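PDB 6QWT: genome polyprotein, which includes among its parts the 3Dpol chain described here, an RNA-dependent RNA polymerase that synthesises viral RNA on an RNA template. Local coordinates for residues Trp230-Pro242 with Tyr353-Asp365. Sequence-based numbering, arbitrary orientation.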
loop_
_atom_site.group_PDB
_atom_site.type_symbol
_atom_site.label_atom_id
_atom_site.label_comp_id
_atom_site.label_asym_id
_atom_site.label_seq_id
_atom_site.Cartn_x
_atom_site.Cartn_y
_atom_site.Cartn_z
ATOM N N TRP A 230 -17.515 -7.436 -5.870
ATOM C CA TRP A 230 -16.646 -7.158 -7.005
ATOM C C TRP A 230 -15.250 -6.770 -6.538
ATOM O O TRP A 230 -15.088 -6.081 -5.526
ATOM C CB TRP A 230 -17.228 -6.044 -7.879
ATOM C CG TRP A 230 -18.568 -6.386 -8.444
ATOM C CD1 TRP A 230 -19.783 -5.992 -7.966
ATOM C CD2 TRP A 230 -18.831 -7.207 -9.588
ATOM N NE1 TRP A 230 -20.789 -6.513 -8.746
ATOM C CE2 TRP A 230 -20.230 -7.262 -9.749
ATOM C CE3 TRP A 230 -18.020 -7.898 -10.493
ATOM C CZ2 TRP A 230 -20.837 -7.981 -10.778
ATOM C CZ3 TRP A 230 -18.626 -8.609 -11.514
ATOM C CH2 TRP A 230 -20.019 -8.646 -11.647
ATOM N N ALA A 231 -14.246 -7.225 -7.284
ATOM C CA ALA A 231 -12.863 -6.821 -7.086
ATOM C C ALA A 231 -12.367 -6.115 -8.339
ATOM O O ALA A 231 -12.683 -6.528 -9.459
ATOM C CB ALA A 231 -11.964 -8.021 -6.776
ATOM N N LEU A 232 -11.605 -5.043 -8.149
ATOM C CA LEU A 232 -10.957 -4.389 -9.273
ATOM C C LEU A 232 -9.651 -3.773 -8.805
ATOM O O LEU A 232 -9.414 -3.592 -7.608
ATOM C CB LEU A 232 -11.854 -3.329 -9.925
ATOM C CG LEU A 232 -12.394 -2.169 -9.091
ATOM C CD1 LEU A 232 -11.356 -1.069 -8.921
ATOM C CD2 LEU A 232 -13.655 -1.622 -9.744
ATOM N N ASP A 233 -8.799 -3.464 -9.774
ATOM C CA ASP A 233 -7.494 -2.887 -9.513
ATOM C C ASP A 233 -7.288 -1.694 -10.432
ATOM O O ASP A 233 -7.860 -1.622 -11.523
ATOM C CB ASP A 233 -6.375 -3.922 -9.717
ATOM C CG ASP A 233 -5.043 -3.463 -9.154
ATOM O OD1 ASP A 233 -4.075 -3.338 -9.935
ATOM O OD2 ASP A 233 -4.965 -3.226 -7.929
ATOM N N TYR A 234 -6.476 -0.752 -9.978
ATOM C CA TYR A 234 -6.098 0.397 -10.785
ATOM C C TYR A 234 -4.733 0.155 -11.411
ATOM O O TYR A 234 -3.846 -0.437 -10.786
ATOM C CB TYR A 234 -6.052 1.674 -9.946
ATOM C CG TYR A 234 -7.378 2.135 -9.381
ATOM C CD1 TYR A 234 -7.958 1.490 -8.295
ATOM C CD2 TYR A 234 -8.036 3.233 -9.918
ATOM C CE1 TYR A 234 -9.165 1.918 -7.771
ATOM C CE2 TYR A 234 -9.242 3.670 -9.401
ATOM C CZ TYR A 234 -9.801 3.011 -8.329
ATOM O OH TYR A 234 -11.000 3.447 -7.814
ATOM N N SER A 235 -4.568 0.612 -12.645
ATOM C CA SER A 235 -3.253 0.716 -13.261
ATOM C C SER A 235 -2.767 2.149 -13.111
ATOM O O SER A 235 -3.485 3.092 -13.464
ATOM C CB SER A 235 -3.297 0.308 -14.734
ATOM O OG SER A 235 -4.514 0.702 -15.342
ATOM N N ASN A 236 -1.562 2.310 -12.561
ATOM C CA ASN A 236 -0.952 3.629 -12.356
ATOM C C ASN A 236 -1.807 4.506 -11.440
ATOM O O ASN A 236 -1.984 5.702 -11.682
ATOM C CB ASN A 236 -0.687 4.331 -13.691
ATOM C CG ASN A 236 -0.274 3.363 -14.783
ATOM O OD1 ASN A 236 0.827 2.811 -14.758
ATOM N ND2 ASN A 236 -1.158 3.153 -15.752
ATOM N N PHE A 237 -2.336 3.900 -10.373
ATOM C CA PHE A 237 -3.137 4.639 -9.401
ATOM C C PHE A 237 -2.351 5.796 -8.795
ATOM O O PHE A 237 -2.889 6.893 -8.609
ATOM C CB PHE A 237 -3.617 3.685 -8.306
ATOM C CG PHE A 237 -4.651 4.272 -7.384
ATOM C CD1 PHE A 237 -5.811 4.841 -7.888
ATOM C CD2 PHE A 237 -4.468 4.237 -6.010
ATOM C CE1 PHE A 237 -6.767 5.376 -7.038
ATOM C CE2 PHE A 237 -5.419 4.767 -5.154
ATOM C CZ PHE A 237 -6.571 5.338 -5.668
ATOM N N ASP A 238 -1.070 5.573 -8.490
ATOM C CA ASP A 238 -0.252 6.587 -7.834
ATOM C C ASP A 238 0.057 7.778 -8.731
ATOM O O ASP A 238 0.530 8.802 -8.227
ATOM C CB ASP A 238 1.051 5.958 -7.335
ATOM C CG ASP A 238 0.808 4.782 -6.410
ATOM O OD1 ASP A 238 0.075 4.952 -5.412
ATOM O OD2 ASP A 238 1.341 3.686 -6.684
ATOM N N SER A 239 -0.195 7.673 -10.035
ATOM C CA SER A 239 -0.017 8.795 -10.947
ATOM C C SER A 239 -1.330 9.443 -11.362
ATOM O O SER A 239 -1.351 10.645 -11.647
ATOM C CB SER A 239 0.737 8.344 -12.205
ATOM O OG SER A 239 2.083 8.024 -11.906
ATOM N N THR A 240 -2.426 8.687 -11.384
ATOM C CA THR A 240 -3.681 9.164 -11.945
ATOM C C THR A 240 -4.591 9.842 -10.927
ATOM O O THR A 240 -5.613 10.414 -11.324
ATOM C CB THR A 240 -4.435 8.002 -12.598
ATOM O OG1 THR A 240 -4.536 6.918 -11.666
ATOM C CG2 THR A 240 -3.698 7.526 -13.841
ATOM N N ILE A 241 -4.262 9.793 -9.640
ATOM C CA ILE A 241 -5.096 10.432 -8.625
ATOM C C ILE A 241 -5.058 11.940 -8.838
ATOM O O ILE A 241 -3.972 12.540 -8.842
ATOM C CB ILE A 241 -4.641 10.069 -7.205
ATOM C CG1 ILE A 241 -5.045 8.635 -6.861
ATOM C CG2 ILE A 241 -5.244 11.037 -6.199
ATOM C CD1 ILE A 241 -4.303 8.083 -5.666
ATOM N N PRO A 242 -6.201 12.587 -9.027
ATOM C CA PRO A 242 -6.200 14.031 -9.267
ATOM C C PRO A 242 -6.024 14.831 -7.985
ATOM O O PRO A 242 -6.427 14.412 -6.897
ATOM C CB PRO A 242 -7.577 14.283 -9.894
ATOM C CG PRO A 242 -8.426 13.188 -9.378
ATOM C CD PRO A 242 -7.535 11.992 -9.205
ATOM N N TYR A 353 -15.121 6.385 -15.154
ATOM C CA TYR A 353 -13.747 6.827 -14.943
ATOM C C TYR A 353 -13.120 7.319 -16.243
ATOM O O TYR A 353 -12.384 8.313 -16.246
ATOM C CB TYR A 353 -12.915 5.689 -14.349
ATOM C CG TYR A 353 -12.977 5.578 -12.841
ATOM C CD1 TYR A 353 -12.462 4.463 -12.189
ATOM C CD2 TYR A 353 -13.546 6.584 -12.067
ATOM C CE1 TYR A 353 -12.509 4.352 -10.808
ATOM C CE2 TYR A 353 -13.601 6.481 -10.685
ATOM C CZ TYR A 353 -13.080 5.361 -10.061
ATOM O OH TYR A 353 -13.124 5.245 -8.688
ATOM N N HIS A 354 -13.398 6.633 -17.356
ATOM C CA HIS A 354 -12.807 7.022 -18.633
ATOM C C HIS A 354 -13.288 8.393 -19.085
ATOM O O HIS A 354 -12.534 9.134 -19.725
ATOM C CB HIS A 354 -13.132 5.981 -19.704
ATOM C CG HIS A 354 -12.511 4.641 -19.459
ATOM N ND1 HIS A 354 -13.118 3.461 -19.833
ATOM C CD2 HIS A 354 -11.337 4.294 -18.880
ATOM C CE1 HIS A 354 -12.347 2.444 -19.492
ATOM N NE2 HIS A 354 -11.260 2.922 -18.912
ATOM N N SER A 355 -14.530 8.752 -18.760
ATOM C CA SER A 355 -15.112 9.983 -19.274
ATOM C C SER A 355 -14.906 11.186 -18.363
ATOM O O SER A 355 -15.027 12.323 -18.832
ATOM C CB SER A 355 -16.610 9.788 -19.526
ATOM O OG SER A 355 -17.330 9.769 -18.307
ATOM N N GLN A 356 -14.601 10.974 -17.080
ATOM C CA GLN A 356 -14.498 12.067 -16.122
ATOM C C GLN A 356 -13.172 12.132 -15.379
ATOM O O GLN A 356 -12.878 13.171 -14.779
ATOM C CB GLN A 356 -15.625 11.980 -15.078
ATOM C CG GLN A 356 -17.027 12.126 -15.650
ATOM C CD GLN A 356 -17.282 13.507 -16.217
ATOM O OE1 GLN A 356 -16.971 14.520 -15.587
ATOM N NE2 GLN A 356 -17.846 13.557 -17.418
ATOM N N THR A 357 -12.380 11.061 -15.379
ATOM C CA THR A 357 -11.128 11.047 -14.633
ATOM C C THR A 357 -9.986 10.537 -15.501
ATOM O O THR A 357 -10.157 10.309 -16.703
ATOM C CB THR A 357 -11.244 10.174 -13.376
ATOM O OG1 THR A 357 -11.228 8.794 -13.754
ATOM C CG2 THR A 357 -12.532 10.471 -12.611
ATOM N N ASN A 358 -8.817 10.359 -14.890
ATOM C CA ASN A 358 -7.678 9.712 -15.522
ATOM C C ASN A 358 -7.490 8.276 -15.049
ATOM O O ASN A 358 -6.516 7.626 -15.445
ATOM C CB ASN A 358 -6.400 10.517 -15.262
ATOM C CG ASN A 358 -6.413 11.874 -15.946
ATOM O OD1 ASN A 358 -6.922 12.018 -17.057
ATOM N ND2 ASN A 358 -5.852 12.878 -15.279
ATOM N N TYR A 359 -8.395 7.769 -14.214
ATOM C CA TYR A 359 -8.288 6.405 -13.714
ATOM C C TYR A 359 -8.531 5.400 -14.834
ATOM O O TYR A 359 -9.475 5.540 -15.618
ATOM C CB TYR A 359 -9.297 6.167 -12.594
ATOM C CG TYR A 359 -9.083 6.966 -11.329
ATOM C CD1 TYR A 359 -7.829 7.061 -10.739
ATOM C CD2 TYR A 359 -10.151 7.601 -10.708
ATOM C CE1 TYR A 359 -7.646 7.784 -9.567
ATOM C CE2 TYR A 359 -9.978 8.321 -9.545
ATOM C CZ TYR A 359 -8.728 8.409 -8.976
ATOM O OH TYR A 359 -8.574 9.130 -7.814
ATOM N N LYS A 360 -7.679 4.381 -14.903
ATOM C CA LYS A 360 -7.875 3.232 -15.784
ATOM C C LYS A 360 -8.003 2.008 -14.891
ATOM O O LYS A 360 -7.038 1.612 -14.230
ATOM C CB LYS A 360 -6.719 3.073 -16.773
ATOM C CG LYS A 360 -6.540 4.230 -17.747
ATOM C CD LYS A 360 -5.272 4.039 -18.580
ATOM C CE LYS A 360 -5.014 5.221 -19.505
ATOM N NZ LYS A 360 -3.561 5.562 -19.604
ATOM N N VAL A 361 -9.187 1.411 -14.858
ATOM C CA VAL A 361 -9.496 0.362 -13.896
ATOM C C VAL A 361 -9.663 -0.963 -14.630
ATOM O O VAL A 361 -10.156 -1.005 -15.763
ATOM C CB VAL A 361 -10.744 0.728 -13.070
ATOM C CG1 VAL A 361 -12.019 0.314 -13.774
ATOM C CG2 VAL A 361 -10.654 0.112 -11.707
ATOM N N THR A 362 -9.211 -2.048 -13.988
ATOM C CA THR A 362 -9.149 -3.374 -14.596
ATOM C C THR A 362 -9.502 -4.459 -13.580
ATOM O O THR A 362 -9.526 -4.191 -12.370
ATOM C CB THR A 362 -7.750 -3.649 -15.162
ATOM O OG1 THR A 362 -6.779 -3.521 -14.117
ATOM C CG2 THR A 362 -7.410 -2.695 -16.307
ATOM N N PRO A 363 -9.782 -5.687 -14.026
ATOM C CA PRO A 363 -9.959 -6.794 -13.078
ATOM C C PRO A 363 -8.703 -7.042 -12.256
ATOM O O PRO A 363 -7.590 -6.665 -12.630
ATOM C CB PRO A 363 -10.274 -7.989 -13.983
ATOM C CG PRO A 363 -10.880 -7.374 -15.195
ATOM C CD PRO A 363 -10.157 -6.077 -15.399
ATOM N N ALA A 364 -8.898 -7.706 -11.117
ATOM C CA ALA A 364 -7.840 -7.891 -10.133
ATOM C C ALA A 364 -6.959 -9.107 -10.396
ATOM O O ALA A 364 -5.952 -9.278 -9.698
ATOM C CB ALA A 364 -8.445 -8.008 -8.729
ATOM N N ASP A 365 -7.293 -9.939 -11.387
ATOM C CA ASP A 365 -6.586 -11.193 -11.628
ATOM C C ASP A 365 -5.951 -11.241 -13.016
ATOM O O ASP A 365 -5.771 -12.323 -13.582
ATOM C CB ASP A 365 -7.531 -12.376 -11.433
ATOM C CG ASP A 365 -7.608 -12.826 -9.994
ATOM O OD1 ASP A 365 -6.761 -12.391 -9.186
ATOM O OD2 ASP A 365 -8.515 -13.617 -9.667
HETATM O O HOH W 1 -8.054 10.094 -12.133
HETATM O O HOH W 2 -5.424 12.707 -12.447
#
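Asp233 and Thr362 illustrate how a short edge strand joins a sheet through a few backbone bonds, with side chains packing beside them. They form an antiparallel hydrogen-bonded pair, Asp233 N reaching Thr362 O at 2.8 Å and Thr362 N returning to Asp233 O. Further along, Lys360 O is gripped twice by one residue: Ser235 N approaches it head-on, while Ser235 OG, 2.9 Å from Lys360 O, lies above the carbonyl plane, 46° out of it.

Aromatic contacts dominate the buried side. Val361 turns CG2 anti to its own nitrogen and lays it over the centre of the Tyr234 ring, a CH-pi contact; Phe237 CD1 sits over the opposite face, toward its rim. Tyr234 in turn drives its CE2 edge into the face of Tyr359 in a T-shaped pair, planes at 75°, with CE2 3.8 Å from Tyr359 CG. Tyr234 OH and Tyr353 OH share a hydrogen bond of 2.9 Å. Tyr359 OH touches Pro242 CD and is hydrogen-bonded to Ser311 of helix 298-316.

Water extends the join beyond the strands. Water 1, over the other face of Tyr359, links Thr240 O to Asn358 N, and water 2 links the same carbonyl to Asn358 ND2.

Asp233 and Asp238 fit the Asp-x4-Asp signature of polymerase motif A, and Asp233 lies near Asp335 of the Gly-Asp-Asp turn; helix 346-356 and strand 360-362 probably correspond to motif D, flanking motif A in the palm.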